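3-oxo-tetronate kinase (Haemophilus influenzae, PDB 1YZY) catalyses the ATP-dependent phosphorylation of 3-oxo-tetronate to 3-oxo-tetronate 4-phosphate, acting as a four-carbon acid sugar kinase. Local coordinates at residues S25-N30 / K384-D389; Q363-T368 / I390-K395. All coordinates share one frame; numbering follows the deposited sequence.

Interaction 1: S25-N30 / K384-D389; sequences STVQMN and KAVEED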
ATOM      1  N   SER A  25       5.152  -0.952  14.403  1.00 19.77           N
ATOM      2  CA  SER A  25       6.087  -1.680  13.535  1.00 21.71           C
ATOM      3  C   SER A  25       5.231  -2.549  12.604  1.00 19.57           C
ATOM      4  O   SER A  25       4.410  -3.340  13.069  1.00 21.76           O
ATOM      5  CB  SER A  25       7.106  -2.500  14.341  1.00 14.79           C
ATOM      6  OG  SER A  25       6.508  -3.396  15.254  1.00 19.25           O
ATOM      7  N   THR A  26       5.423  -2.395  11.297  1.00 22.19           N
ATOM      8  CA  THR A  26       4.605  -3.098  10.304  1.00 15.65           C
ATOM      9  C   THR A  26       5.337  -3.934   9.241  1.00 19.02           C
ATOM     10  O   THR A  26       6.419  -3.580   8.778  1.00 22.32           O
ATOM     11  CB  THR A  26       3.709  -2.060   9.559  1.00 17.18           C
ATOM     12  OG1 THR A  26       2.958  -1.292  10.514  1.00 17.97           O
ATOM     13  CG2 THR A  26       2.740  -2.736   8.590  1.00  7.11           C
ATOM     14  N   VAL A  27       4.727  -5.054   8.870  1.00 19.55           N
ATOM     15  CA  VAL A  27       5.246  -5.934   7.830  1.00 18.44           C
ATOM     16  C   VAL A  27       4.126  -6.134   6.817  1.00 18.15           C
ATOM     17  O   VAL A  27       3.023  -6.549   7.175  1.00 21.62           O
ATOM     18  CB  VAL A  27       5.670  -7.312   8.381  1.00 15.02           C
ATOM     19  CG1 VAL A  27       5.894  -8.282   7.234  1.00 13.18           C
ATOM     20  CG2 VAL A  27       6.940  -7.181   9.191  1.00 14.83           C
ATOM     21  N   GLN A  28       4.394  -5.791   5.565  1.00 16.75           N
ATOM     22  CA  GLN A  28       3.409  -5.956   4.511  1.00 19.15           C
ATOM     23  C   GLN A  28       3.755  -7.134   3.598  1.00 22.04           C
ATOM     24  O   GLN A  28       4.710  -7.072   2.824  1.00 19.80           O
ATOM     25  CB  GLN A  28       3.298  -4.682   3.669  1.00 13.73           C
ATOM     26  CG  GLN A  28       2.278  -4.785   2.529  1.00 15.06           C
ATOM     27  CD  GLN A  28       2.309  -3.594   1.596  1.00 19.92           C
ATOM     28  OE1 GLN A  28       2.825  -2.528   1.946  1.00 27.42           O
ATOM     29  NE2 GLN A  28       1.760  -3.767   0.394  1.00 18.18           N
ATOM     30  N   MET A  29       2.973  -8.203   3.698  1.00 21.27           N
ATOM     31  CA  MET A  29       3.170  -9.383   2.871  1.00 20.69           C
ATOM     32  C   MET A  29       2.331  -9.252   1.606  1.00 23.17           C
ATOM     33  O   MET A  29       1.179  -8.833   1.666  1.00 18.96           O
ATOM     34  CB  MET A  29       2.768 -10.633   3.643  1.00 15.02           C
ATOM     35  CG  MET A  29       3.588 -10.858   4.901  1.00 21.12           C
ATOM     36  SD  MET A  29       5.380 -10.894   4.591  1.00 22.19           S
ATOM     37  CE  MET A  29       5.771 -12.604   4.956  1.00 29.44           C
ATOM     38  N   ASN A  30       2.922  -9.547   0.455  1.00 23.63           N
ATOM     39  CA  ASN A  30       2.188  -9.470  -0.808  1.00 23.61           C
ATOM     40  C   ASN A  30       1.691 -10.878  -1.127  1.00 22.39           C
ATOM     41  O   ASN A  30       2.452 -11.722  -1.588  1.00 19.77           O
ATOM     42  CB  ASN A  30       3.091  -8.943  -1.925  1.00 26.67           C
ATOM     43  CG  ASN A  30       3.700  -7.584  -1.596  1.00 33.02           C
ATOM     44  OD1 ASN A  30       3.023  -6.692  -1.092  1.00 37.19           O
ATOM     45  ND2 ASN A  30       4.987  -7.423  -1.888  1.00 34.99           N
ATOM     46  N   LYS A 384      12.591  -3.209   3.881  1.00 14.77           N
ATOM     47  CA  LYS A 384      13.616  -4.185   4.175  1.00 21.65           C
ATOM     48  C   LYS A 384      12.941  -5.522   4.020  1.00 22.33           C
ATOM     49  O   LYS A 384      11.890  -5.761   4.601  1.00 17.48           O
ATOM     50  CB  LYS A 384      14.200  -4.074   5.574  1.00 13.80           C
ATOM     51  CG  LYS A 384      15.445  -4.965   5.705  1.00 21.94           C
ATOM     52  CD  LYS A 384      15.976  -5.070   7.115  1.00 22.93           C
ATOM     53  CE  LYS A 384      15.224  -6.112   7.928  1.00 32.26           C
ATOM     54  NZ  LYS A 384      15.342  -7.481   7.346  1.00 30.82           N
ATOM     55  N   ALA A 385      13.529  -6.373   3.190  1.00 21.63           N
ATOM     56  CA  ALA A 385      12.995  -7.694   2.930  1.00 16.58           C
ATOM     57  C   ALA A 385      12.874  -8.481   4.219  1.00 19.79           C
ATOM     58  O   ALA A 385      13.616  -8.246   5.169  1.00 22.72           O
ATOM     59  CB  ALA A 385      13.899  -8.423   1.947  1.00 17.38           C
ATOM     60  N   VAL A 386      11.897  -9.380   4.278  1.00 24.27           N
ATOM     61  CA  VAL A 386      11.730 -10.226   5.457  1.00 25.80           C
ATOM     62  C   VAL A 386      12.729 -11.396   5.401  1.00 21.76           C
ATOM     63  O   VAL A 386      13.172 -11.901   6.438  1.00 24.71           O
ATOM     64  CB  VAL A 386      10.278 -10.769   5.578  1.00 18.06           C
ATOM     65  CG1 VAL A 386       9.316  -9.621   5.814  1.00 18.66           C
ATOM     66  CG2 VAL A 386       9.880 -11.530   4.326  1.00 18.38           C
ATOM     67  N   GLU A 387      13.097 -11.785   4.178  1.00 25.27           N
ATOM     68  CA  GLU A 387      14.031 -12.889   3.913  1.00 28.82           C
ATOM     69  C   GLU A 387      15.496 -12.630   4.271  1.00 31.76           C
ATOM     70  O   GLU A 387      16.212 -13.558   4.657  1.00 35.45           O
ATOM     71  CB  GLU A 387      13.960 -13.303   2.439  1.00 29.07           C
ATOM     72  CG  GLU A 387      12.615 -13.864   2.000  1.00 31.56           C
ATOM     73  CD  GLU A 387      11.631 -12.812   1.516  1.00 23.18           C
ATOM     74  OE1 GLU A 387      11.801 -11.606   1.794  1.00 33.31           O
ATOM     75  OE2 GLU A 387      10.670 -13.206   0.833  1.00 30.74           O
ATOM     76  N   GLU A 388      15.947 -11.391   4.084  1.00 30.83           N
ATOM     77  CA  GLU A 388      17.328 -11.013   4.372  1.00 30.07           C
ATOM     78  C   GLU A 388      17.518  -9.503   4.475  1.00 26.74           C
ATOM     79  O   GLU A 388      16.705  -8.743   3.974  1.00 27.35           O
ATOM     80  CB  GLU A 388      18.265 -11.590   3.302  1.00 33.57           C
ATOM     81  CG  GLU A 388      17.886 -11.255   1.859  1.00 39.65           C
ATOM     82  CD  GLU A 388      18.755 -11.980   0.838  1.00 40.64           C
ATOM     83  OE1 GLU A 388      19.949 -12.228   1.122  1.00 38.48           O
ATOM     84  OE2 GLU A 388      18.240 -12.304  -0.254  1.00 39.70           O
ATOM     85  N   ASP A 389      18.631  -9.090   5.073  1.00 22.53           N
ATOM     86  CA  ASP A 389      18.954  -7.680   5.267  1.00 19.86           C
ATOM     87  C   ASP A 389      19.178  -6.854   4.006  1.00 26.29           C
ATOM     88  O   ASP A 389      20.268  -6.312   3.800  1.00 24.77           O
ATOM     89  CB  ASP A 389      20.179  -7.540   6.176  1.00 31.59           C
ATOM     90  CG  ASP A 389      19.906  -7.969   7.614  1.00 37.87           C
ATOM     91  OD1 ASP A 389      18.722  -8.149   7.986  1.00 40.39           O
ATOM     92  OD2 ASP A 389      20.890  -8.121   8.377  1.00 43.10           O
TER

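Interaction 2: Q363-T368 / I390-K395; sequences QELGFT and IFLALK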
ATOM      1  N   GLN A 363      10.751  -8.888  -7.971  1.00 23.65           N
ATOM      2  CA  GLN A 363      10.427 -10.224  -8.472  1.00 26.84           C
ATOM      3  C   GLN A 363      11.679 -11.086  -8.596  1.00 26.74           C
ATOM      4  O   GLN A 363      11.701 -12.240  -8.160  1.00 24.93           O
ATOM      5  CB  GLN A 363       9.744 -10.126  -9.839  1.00 30.45           C
ATOM      6  CG  GLN A 363       9.368 -11.477 -10.430  1.00 34.44           C
ATOM      7  CD  GLN A 363       8.636 -11.359 -11.746  1.00 38.91           C
ATOM      8  OE1 GLN A 363       7.408 -11.434 -11.794  1.00 46.79           O
ATOM      9  NE2 GLN A 363       9.385 -11.182 -12.827  1.00 31.07           N
ATOM     10  N   GLU A 364      12.700 -10.520  -9.226  1.00 23.75           N
ATOM     11  CA  GLU A 364      13.975 -11.190  -9.429  1.00 24.38           C
ATOM     12  C   GLU A 364      14.670 -11.549  -8.114  1.00 25.42           C
ATOM     13  O   GLU A 364      15.142 -12.678  -7.940  1.00 22.17           O
ATOM     14  CB  GLU A 364      14.889 -10.304 -10.277  1.00 17.06           C
ATOM     15  CG  GLU A 364      16.174 -10.984 -10.713  1.00 26.02           C
ATOM     16  CD  GLU A 364      15.927 -12.156 -11.642  1.00 31.83           C
ATOM     17  OE1 GLU A 364      15.371 -11.942 -12.738  1.00 34.74           O
ATOM     18  OE2 GLU A 364      16.291 -13.290 -11.277  1.00 33.64           O
ATOM     19  N   LEU A 365      14.758 -10.589  -7.196  1.00 20.77           N
ATOM     20  CA  LEU A 365      15.401 -10.835  -5.908  1.00 20.26           C
ATOM     21  C   LEU A 365      14.629 -11.849  -5.061  1.00 21.66           C
ATOM     22  O   LEU A 365      15.166 -12.408  -4.104  1.00 19.97           O
ATOM     23  CB  LEU A 365      15.625  -9.517  -5.159  1.00 25.23           C
ATOM     24  CG  LEU A 365      16.360  -8.416  -5.944  1.00 18.91           C
ATOM     25  CD1 LEU A 365      16.627  -7.226  -5.039  1.00 24.67           C
ATOM     26  CD2 LEU A 365      17.664  -8.935  -6.540  1.00 19.06           C
ATOM     27  N   GLY A 366      13.371 -12.084  -5.430  1.00 18.69           N
ATOM     28  CA  GLY A 366      12.537 -13.067  -4.751  1.00 22.84           C
ATOM     29  C   GLY A 366      11.889 -12.707  -3.428  1.00 25.45           C
ATOM     30  O   GLY A 366      11.527 -13.602  -2.665  1.00 24.71           O
ATOM     31  N   PHE A 367      11.700 -11.417  -3.166  1.00 23.13           N
ATOM     32  CA  PHE A 367      11.095 -10.966  -1.912  1.00 22.01           C
ATOM     33  C   PHE A 367       9.567 -11.071  -1.906  1.00 21.64           C
ATOM     34  O   PHE A 367       8.900 -10.654  -2.853  1.00 19.05           O
ATOM     35  CB  PHE A 367      11.547  -9.543  -1.614  1.00 23.81           C
ATOM     36  CG  PHE A 367      13.038  -9.383  -1.588  1.00 23.48           C
ATOM     37  CD1 PHE A 367      13.846 -10.365  -1.013  1.00 17.91           C
ATOM     38  CD2 PHE A 367      13.635  -8.249  -2.126  1.00 17.01           C
ATOM     39  CE1 PHE A 367      15.228 -10.219  -0.971  1.00 19.38           C
ATOM     40  CE2 PHE A 367      15.018  -8.091  -2.089  1.00 21.46           C
ATOM     41  CZ  PHE A 367      15.818  -9.079  -1.509  1.00 24.49           C
ATOM     42  N   THR A 368       9.032 -11.618  -0.820  1.00 18.37           N
ATOM     43  CA  THR A 368       7.598 -11.845  -0.669  1.00 24.50           C
ATOM     44  C   THR A 368       6.897 -10.871   0.276  1.00 27.96           C
ATOM     45  O   THR A 368       5.668 -10.869   0.376  1.00 26.27           O
ATOM     46  CB  THR A 368       7.339 -13.268  -0.135  1.00 20.51           C
ATOM     47  OG1 THR A 368       7.975 -13.420   1.143  1.00 20.37           O
ATOM     48  CG2 THR A 368       7.901 -14.317  -1.098  1.00 27.74           C
ATOM     49  N   ILE A 390      18.147  -6.732   3.180  1.00 18.70           N
ATOM     50  CA  ILE A 390      18.235  -5.953   1.952  1.00 16.14           C
ATOM     51  C   ILE A 390      17.186  -4.849   2.015  1.00 19.01           C
ATOM     52  O   ILE A 390      16.019  -5.119   2.295  1.00 17.04           O
ATOM     53  CB  ILE A 390      17.969  -6.838   0.698  1.00 16.54           C
ATOM     54  CG1 ILE A 390      18.973  -8.000   0.629  1.00 17.70           C
ATOM     55  CG2 ILE A 390      18.017  -5.994  -0.571  1.00 12.53           C
ATOM     56  CD1 ILE A 390      20.424  -7.589   0.430  1.00 16.30           C
ATOM     57  N   PHE A 391      17.603  -3.615   1.739  1.00 10.41           N
ATOM     58  CA  PHE A 391      16.702  -2.471   1.775  1.00 19.04           C
ATOM     59  C   PHE A 391      16.368  -1.981   0.378  1.00 20.31           C
ATOM     60  O   PHE A 391      17.212  -2.014  -0.520  1.00 20.16           O
ATOM     61  CB  PHE A 391      17.313  -1.334   2.606  1.00 21.95           C
ATOM     62  CG  PHE A 391      17.632  -1.725   4.034  1.00 24.80           C
ATOM     63  CD1 PHE A 391      16.704  -1.521   5.053  1.00 20.51           C
ATOM     64  CD2 PHE A 391      18.849  -2.321   4.354  1.00 22.17           C
ATOM     65  CE1 PHE A 391      16.981  -1.908   6.371  1.00 19.68           C
ATOM     66  CE2 PHE A 391      19.133  -2.710   5.668  1.00 21.74           C
ATOM     67  CZ  PHE A 391      18.194  -2.502   6.676  1.00 15.47           C
ATOM     68  N   LEU A 392      15.123  -1.550   0.189  1.00 20.04           N
ATOM     69  CA  LEU A 392      14.663  -1.047  -1.107  1.00 16.07           C
ATOM     70  C   LEU A 392      13.747   0.177  -0.982  1.00 19.04           C
ATOM     71  O   LEU A 392      12.980   0.301  -0.030  1.00 19.11           O
ATOM     72  CB  LEU A 392      13.913  -2.142  -1.875  1.00 15.32           C
ATOM     73  CG  LEU A 392      14.447  -3.576  -1.890  1.00 21.78           C
ATOM     74  CD1 LEU A 392      14.081  -4.301  -0.585  1.00 19.46           C
ATOM     75  CD2 LEU A 392      13.855  -4.307  -3.082  1.00 23.17           C
ATOM     76  N   ALA A 393      13.860   1.087  -1.942  1.00 18.05           N
ATOM     77  CA  ALA A 393      13.037   2.287  -2.004  1.00 18.59           C
ATOM     78  C   ALA A 393      12.438   2.238  -3.400  1.00 19.57           C
ATOM     79  O   ALA A 393      13.129   2.476  -4.392  1.00 16.78           O
ATOM     80  CB  ALA A 393      13.887   3.543  -1.835  1.00 14.27           C
ATOM     81  N   LEU A 394      11.159   1.879  -3.466  1.00 18.91           N
ATOM     82  CA  LEU A 394      10.449   1.755  -4.732  1.00 20.14           C
ATOM     83  C   LEU A 394       9.644   3.016  -5.027  1.00 26.37           C
ATOM     84  O   LEU A 394       8.631   3.285  -4.373  1.00 27.73           O
ATOM     85  CB  LEU A 394       9.532   0.531  -4.668  1.00 19.46           C
ATOM     86  CG  LEU A 394      10.167  -0.705  -4.012  1.00 14.69           C
ATOM     87  CD1 LEU A 394       9.131  -1.806  -3.850  1.00 15.39           C
ATOM     88  CD2 LEU A 394      11.369  -1.202  -4.820  1.00 16.67           C
ATOM     89  N   LYS A 395      10.101   3.800  -5.998  1.00 27.63           N
ATOM     90  CA  LYS A 395       9.427   5.041  -6.353  1.00 30.13           C
ATOM     91  C   LYS A 395       8.633   4.988  -7.657  1.00 28.28           C
ATOM     92  O   LYS A 395       9.220   5.018  -8.737  1.00 22.65           O
ATOM     93  CB  LYS A 395      10.443   6.187  -6.443  1.00 33.68           C
ATOM     94  CG  LYS A 395       9.808   7.568  -6.652  1.00 35.03           C
ATOM     95  CD  LYS A 395      10.676   8.476  -7.511  1.00 35.31           C
ATOM     96  CE  LYS A 395      10.605   8.106  -8.991  1.00 31.58           C
ATOM     97  NZ  LYS A 395       9.634   8.938  -9.751  1.00 33.25           N
TER

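Interaction 1: S25-N30 / K384-D389
Val386 reaches across to strand 26-30 with both of its methyls, each meeting a different residue. Its CG1 lies 3.9 Å from CG1 of Val27, and its CG2 lies 4.3 Å from CE of Met29. With chi1 at -65°, CG1 of Val386 stands opposite the carbonyl carbon and CG2 lies between that carbon and the backbone N, so the two methyls face alternate residues of the strand. Val27 presents CG1, the methyl opposite its backbone N (chi1 167°), while Met29 reaches over with its terminal methyl. The contact is apolar and small, 96 Å² in all, and the nearest CA atoms, those of Val27 and Val386, are 8.1 Å apart, too far for backbone pairing. Val27 and Met29 are buried, whereas Val386 is partly exposed and Glu387 beyond it is exposed. On this looser side the chemistry is polar: Lys384 NZ donates to Ala385 O at 2.9 Å. A salt bridge of 3.5 Å from Lys384 NZ to Asp389 OD1 ties the loop to itself. The loop of the beta-hairpin 380-385/391-395, in the nucleotide-binding C-terminal domain, thus packs on strand 26-30 of the sugar-binding N-terminal domain, bridged by intervening strand 369-375, whose His371 touches both valines.

Interaction 2: Q363-T368 / I390-K395
Phe367 buries the most surface here, 55 Å², followed by Ile390 with 36 Å² and Leu392 with 35 Å². The outer end of the ring meets Ile390, and its CD2-CE2 side meets Leu392. CZ of Phe367 lies 3.8 Å from CB of Ile390, and the neighbouring CE2 is 4.0 Å from CG2 of the same residue, the two side chains crossing at about a right angle. Ile390 offers its branch point because CG2 stands opposite the backbone N while CG1 lies beside it (chi1 -58°), which brings both arms round CZ. Leu392 comes instead to the ring edge, near its plane, where its CD2 is 4.1 Å from CD2 of Phe367. In the fold, the end of helix 355-365 packs here on strand 391-395 of the nucleotide-binding domain; the side chain of Leu392 is about 10 Å from that of Thr357, which by similarity probably binds ATP. Gly366, with a positive phi of 79°, is the first residue after the helix to leave helical angles, and Phe367 follows it, directed toward the strand. CB of Leu365 lies over one ring face, 3.4 Å above the plane and offset toward the rim. All four side chains are buried. Around them, Ala385 touches Phe367, and Lys343 of helix 324-345 touches both Leu365 and Ile390.

In the fold
Both contacts are buried and purely apolar, with centres 10 Å apart, but they differ in reach. Interaction 1 joins segments 354 residues apart in sequence, one in each domain, and covers less surface; interaction 2 lies within the nucleotide-binding domain, its segments 22 residues apart, and is built round an aromatic ring instead of aliphatic tips and a methionine methyl. The segments alternate along the chain, with 384-389 running straight into 390-395. Strands 380-385 and 391-395 are sheet neighbours, and Ala385 N lies 2.9 Å from Ile390 O, a probable hydrogen bond. A polar link, probably also a hydrogen bond, joins Glu387 OE2 to Thr368 OG1 at 2.7 Å, between two exposed residues.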